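PDB 3OEP: urea carboxylase from Thermus thermophilus, which is of unknown function but is homologous to KipI and KipA, with ATP-binding or hydrolase activity only tentatively assigned to its family. Local coordinates for residues A[233-239]-A[345-351]; A[430-434]-A[446-450]. All coordinates share one frame; numbering follows the deposited sequence. Where two conformers were deposited one is given.

Interaction 1 (A[233-239]-A[345-351])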
loop_
_atom_site.group_PDB
_atom_site.type_symbol
_atom_site.label_atom_id
_atom_site.label_comp_id
_atom_site.label_asym_id
_atom_site.label_seq_id
_atom_site.Cartn_x
_atom_site.Cartn_y
_atom_site.Cartn_z
ATOM N N LEU A 233 13.563 5.838 -1.110
ATOM C CA LEU A 233 12.720 5.711 0.068
ATOM C C LEU A 233 13.514 5.102 1.209
ATOM O O LEU A 233 14.233 4.130 1.004
ATOM C CB LEU A 233 11.528 4.804 -0.231
ATOM C CG LEU A 233 10.574 5.213 -1.352
ATOM C CD1 LEU A 233 9.521 4.121 -1.578
ATOM C CD2 LEU A 233 9.905 6.539 -1.017
ATOM N N VAL A 234 13.365 5.659 2.406
ATOM C CA VAL A 234 13.851 4.993 3.609
ATOM C C VAL A 234 12.769 4.017 4.059
ATOM O O VAL A 234 11.675 4.442 4.426
ATOM C CB VAL A 234 14.146 5.992 4.735
ATOM C CG1 VAL A 234 14.559 5.259 6.005
ATOM C CG2 VAL A 234 15.246 6.961 4.297
ATOM N N VAL A 235 13.069 2.722 4.017
ATOM C CA VAL A 235 12.102 1.690 4.409
ATOM C C VAL A 235 12.615 0.814 5.546
ATOM O O VAL A 235 13.817 0.569 5.652
ATOM C CB VAL A 235 11.726 0.784 3.217
ATOM C CG1 VAL A 235 11.044 1.593 2.116
ATOM C CG2 VAL A 235 12.955 0.048 2.669
ATOM N N ASP A 236 11.697 0.357 6.402
ATOM C CA ASP A 236 11.993 -0.705 7.375
ATOM C C ASP A 236 11.263 -1.988 6.947
ATOM O O ASP A 236 10.951 -2.140 5.764
ATOM C CB ASP A 236 11.691 -0.265 8.824
ATOM C CG ASP A 236 10.206 -0.037 9.111
ATOM O OD1 ASP A 236 9.321 -0.345 8.274
ATOM O OD2 ASP A 236 9.933 0.461 10.226
ATOM N N GLY A 237 11.000 -2.909 7.871
ATOM C CA GLY A 237 10.359 -4.178 7.513
ATOM C C GLY A 237 8.950 -4.064 6.947
ATOM O O GLY A 237 8.482 -4.975 6.256
ATOM N N GLY A 238 8.283 -2.950 7.234
ATOM C CA GLY A 238 6.915 -2.711 6.772
ATOM C C GLY A 238 6.022 -2.242 7.900
ATOM O O GLY A 238 6.421 -2.252 9.075
ATOM N N ARG A 239 4.820 -1.802 7.535
ATOM C CA ARG A 239 3.820 -1.383 8.497
ATOM C C ARG A 239 2.784 -2.489 8.585
ATOM O O ARG A 239 2.188 -2.866 7.576
ATOM C CB ARG A 239 3.160 -0.069 8.075
ATOM C CG ARG A 239 2.166 0.462 9.094
ATOM C CD ARG A 239 1.780 1.922 8.845
ATOM N NE ARG A 239 2.898 2.837 9.120
ATOM C CZ ARG A 239 3.704 3.400 8.215
ATOM N NH1 ARG A 239 3.557 3.200 6.906
ATOM N NH2 ARG A 239 4.681 4.191 8.636
ATOM N N PHE A 345 5.566 5.865 12.469
ATOM C CA PHE A 345 4.146 6.195 12.466
ATOM C C PHE A 345 3.386 4.873 12.488
ATOM O O PHE A 345 3.547 4.044 11.595
ATOM C CB PHE A 345 3.772 7.007 11.230
ATOM C CG PHE A 345 2.296 7.283 11.106
ATOM C CD1 PHE A 345 1.710 8.320 11.812
ATOM C CD2 PHE A 345 1.496 6.494 10.289
ATOM C CE1 PHE A 345 0.345 8.578 11.695
ATOM C CE2 PHE A 345 0.138 6.742 10.165
ATOM C CZ PHE A 345 -0.440 7.784 10.873
ATOM N N LEU A 346 2.581 4.682 13.531
ATOM C CA LEU A 346 1.844 3.443 13.767
ATOM C C LEU A 346 2.716 2.193 13.604
ATOM O O LEU A 346 2.370 1.264 12.874
ATOM C CB LEU A 346 0.583 3.386 12.893
ATOM C CG LEU A 346 -0.432 4.510 13.151
ATOM C CD1 LEU A 346 -1.616 4.412 12.197
ATOM C CD2 LEU A 346 -0.929 4.505 14.598
ATOM N N GLY A 347 3.856 2.202 14.291
ATOM C CA GLY A 347 4.724 1.032 14.406
ATOM C C GLY A 347 5.815 0.887 13.359
ATOM O O GLY A 347 6.653 -0.016 13.463
ATOM N N SER A 348 5.834 1.767 12.359
ATOM C CA SER A 348 6.769 1.620 11.250
ATOM C C SER A 348 7.320 2.948 10.751
ATOM O O SER A 348 6.626 3.966 10.754
ATOM C CB SER A 348 6.081 0.881 10.103
ATOM O OG SER A 348 6.877 0.850 8.933
ATOM N N ALA A 349 8.572 2.908 10.304
ATOM C CA ALA A 349 9.224 4.040 9.659
ATOM C C ALA A 349 9.043 4.030 8.139
ATOM O O ALA A 349 9.565 4.915 7.446
ATOM C CB ALA A 349 10.715 4.042 9.998
ATOM N N SER A 350 8.334 3.031 7.607
ATOM C CA SER A 350 8.163 2.923 6.158
ATOM C C SER A 350 7.147 3.941 5.645
ATOM O O SER A 350 6.156 4.243 6.315
ATOM C CB SER A 350 7.728 1.514 5.736
ATOM O OG SER A 350 8.795 0.581 5.841
ATOM N N PRO A 351 7.383 4.467 4.442
ATOM C CA PRO A 351 6.459 5.455 3.897
ATOM C C PRO A 351 5.153 4.838 3.404
ATOM O O PRO A 351 5.126 3.686 2.969
ATOM C CB PRO A 351 7.234 6.041 2.719
ATOM C CG PRO A 351 8.170 4.981 2.311
ATOM C CD PRO A 351 8.547 4.253 3.564
HETATM O O HOH W 1 10.520 6.627 5.570
#
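Asp-236 and Arg-239, on the loop that leaves edge strand 233-235, grip the loop 345-351, matching an Asx turn on one side with a type I' beta turn and an ST turn on the other. Among the carboxylate bonds, Asp-236 OD1 accepts three: Ser-348 OG on its syn lone pair at 2.8 Å, and Ser-350 OG and Gly-238 N, both well out of the carboxylate plane. Ala-349 N reaches Asp-236 OD2 nearly straight (167°), and with both oxygens engaged the group cannot easily turn. Ser-348 OG also accepts from Ser-350 N, closing the ST turn.

The guanidinium bonds go to backbone carbonyls. A bend at chi3 (-70°) turns the head of Arg-239 in toward the carbonyls of Phe-345 and Ser-350. NE and NH2 clasp Phe-345 O side-on, with NE at 2.8 Å from that oxygen; NH1 and NH2 take Ser-350 O end-on. Ser-348 CB lies over one face of the guanidinium, toward its rim, and Phe-345 CD2, at the edge of its ring, over the opposite face. A leucine in place of Arg-239 would probably leave the carbonyls of Phe-345 and Ser-350 without these donors and the loop less firmly shaped.

Apolar contacts are made by the strand itself, Pro-351 CD resting 3.9 Å from Val-235 CG1. Beside them a water bridges the backbones, donating to Val-234 O and to Ala-349 O, each at 2.7 Å.

Interaction 2 (A[430-434]-A[446-450])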
loop_
_atom_site.group_PDB
_atom_site.type_symbol
_atom_site.label_atom_id
_atom_site.label_comp_id
_atom_site.label_asym_id
_atom_site.label_seq_id
_atom_site.Cartn_x
_atom_site.Cartn_y
_atom_site.Cartn_z
ATOM N N VAL A 430 -7.313 -12.700 -20.294
ATOM C CA VAL A 430 -7.707 -13.439 -19.087
ATOM C C VAL A 430 -9.084 -12.949 -18.636
ATOM O O VAL A 430 -9.273 -11.747 -18.440
ATOM C CB VAL A 430 -6.696 -13.229 -17.932
ATOM C CG1 VAL A 430 -7.112 -14.020 -16.685
ATOM C CG2 VAL A 430 -5.286 -13.623 -18.373
ATOM N N PRO A 431 -10.053 -13.868 -18.472
ATOM C CA PRO A 431 -11.362 -13.427 -17.980
ATOM C C PRO A 431 -11.275 -12.860 -16.559
ATOM O O PRO A 431 -10.628 -13.452 -15.686
ATOM C CB PRO A 431 -12.220 -14.698 -18.021
ATOM C CG PRO A 431 -11.281 -15.826 -18.194
ATOM C CD PRO A 431 -10.029 -15.306 -18.799
ATOM N N GLY A 432 -11.890 -11.700 -16.348
ATOM C CA GLY A 432 -11.855 -11.039 -15.054
ATOM C C GLY A 432 -13.240 -10.806 -14.499
ATOM O O GLY A 432 -14.221 -11.414 -14.950
ATOM N N GLY A 433 -13.326 -9.928 -13.508
ATOM C CA GLY A 433 -14.604 -9.621 -12.884
ATOM C C GLY A 433 -14.502 -8.485 -11.893
ATOM O O GLY A 433 -13.417 -7.965 -11.633
ATOM N N GLU A 434 -15.650 -8.099 -11.352
ATOM C CA GLU A 434 -15.721 -7.038 -10.360
ATOM C C GLU A 434 -16.884 -7.300 -9.412
ATOM O O GLU A 434 -17.933 -7.797 -9.828
ATOM C CB GLU A 434 -15.901 -5.682 -11.043
ATOM C CG GLU A 434 -15.818 -4.502 -10.090
ATOM C CD GLU A 434 -15.863 -3.161 -10.793
ATOM O OE1 GLU A 434 -16.320 -3.100 -11.956
ATOM O OE2 GLU A 434 -15.448 -2.160 -10.169
ATOM N N GLN A 446 -4.716 -9.345 -10.067
ATOM C CA GLN A 446 -5.973 -8.635 -10.226
ATOM C C GLN A 446 -6.348 -8.567 -11.694
ATOM O O GLN A 446 -5.554 -8.111 -12.507
ATOM C CB GLN A 446 -5.829 -7.220 -9.664
ATOM C CG GLN A 446 -7.111 -6.444 -9.579
ATOM C CD GLN A 446 -6.921 -5.131 -8.855
ATOM O OE1 GLN A 446 -7.145 -5.033 -7.647
ATOM N NE2 GLN A 446 -6.494 -4.116 -9.590
ATOM N N VAL A 447 -7.556 -9.015 -12.032
ATOM C CA VAL A 447 -8.012 -9.061 -13.425
ATOM C C VAL A 447 -9.396 -8.414 -13.550
ATOM O O VAL A 447 -10.407 -9.000 -13.150
ATOM C CB VAL A 447 -8.055 -10.510 -13.964
ATOM C CG1 VAL A 447 -8.337 -10.510 -15.464
ATOM C CG2 VAL A 447 -6.739 -11.232 -13.670
ATOM N N PRO A 448 -9.445 -7.188 -14.092
ATOM C CA PRO A 448 -10.722 -6.504 -14.231
ATOM C C PRO A 448 -11.503 -7.067 -15.413
ATOM O O PRO A 448 -10.924 -7.756 -16.247
ATOM C CB PRO A 448 -10.312 -5.062 -14.501
ATOM C CG PRO A 448 -9.011 -5.175 -15.231
ATOM C CD PRO A 448 -8.343 -6.437 -14.724
ATOM N N PRO A 449 -12.809 -6.769 -15.492
ATOM C CA PRO A 449 -13.619 -7.269 -16.613
ATOM C C PRO A 449 -12.997 -6.922 -17.962
ATOM O O PRO A 449 -12.964 -7.758 -18.866
ATOM C CB PRO A 449 -14.955 -6.546 -16.428
ATOM C CG PRO A 449 -15.013 -6.221 -14.979
ATOM C CD PRO A 449 -13.599 -5.936 -14.571
ATOM N N SER A 450 -12.530 -5.682 -18.080
ATOM C CA SER A 450 -11.801 -5.226 -19.255
ATOM C C SER A 450 -10.573 -4.461 -18.789
ATOM O O SER A 450 -10.687 -3.503 -18.025
ATOM C CB SER A 450 -12.684 -4.326 -20.122
ATOM O OG SER A 450 -11.987 -3.886 -21.276
HETATM O O HOH W 2 -9.958 -9.095 -18.428
HETATM O O HOH W 3 -13.539 -10.597 -18.451
#
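In the later seven-stranded sheet, whose strand order repeats that of the sheet containing 77-83, consistent with a cyclophilin-like fold, the loop that runs into strand 434-435 lies against strand 444-447 and the residues that follow it, and Val-430, Gly-432 and Gly-433 meet Val-447 and Pro-449. One direct hydrogen bond joins the backbones: Gly-433 N donates to Val-447 O at 3.1 Å, with an N-H...O angle of 156°. The same oxygen is approached by Gly-432 CA, also at 3.1 Å, in a C-H...O contact bent to 121° at the hydrogen. Gly-432 comes so close to the carbonyls of Val-447 and Pro-448 that a beta carbon here would collide with both oxygens.

The apolar part is small. Val-430 and Val-447 cross at about a right angle, with Val-430 CG1 3.9 Å from Val-447 CG1. With CG1 opposite its own backbone N (chi1 -172°), Val-447 sets that methyl against the 430-432 backbone, 3.4 Å from Val-430 O. Farther along, the ring of Pro-449 lies beside the Gly-433 peptide, its CD 3.6 Å from Gly-433 O, and its CG touches Glu-434 CB.

Two waters add indirect links between the backbones. One accepts from Gly-432 N and donates to Pro-449 O, at 2.9 Å from each. The other sits 2.7 Å from both Val-430 O and Pro-448 O, among more acceptors than its two protons can serve.

Beyond the contact, Glu-434 forms a salt bridge with Arg-137, and the Pro-448 and Pro-449 rings touch Tyr-466. Gly-433 and Val-447 both share backbone hydrogen bonds with Ala-467 of strand 467-472, which neighbours strand 444-447 in the sheet, while Val-430 packs on helix 402-408 through Ala-404, Ala-407 and Leu-408.

How the interactions relate
Interaction 1 closes before interaction 2 opens, so the two follow in series along the chain. Their centres lie 32 Å apart and their nearest atoms about 18 Å, without touching. They belong to different sheets: 233-239 includes the edge strand 233-235 of the antiparallel sheet that also holds 273-277 and 331-336, whereas 446-450 begins in strand 444-447 of the later sheet that includes 390-396 and 467-472. Leu-233 nevertheless touches Arg-420, in the loop between strands 413-418 and 422-426 of that later sheet. Interaction 1 is a buried contact between segments 106 residues apart; interaction 2 is a surface contact between segments 12 residues apart.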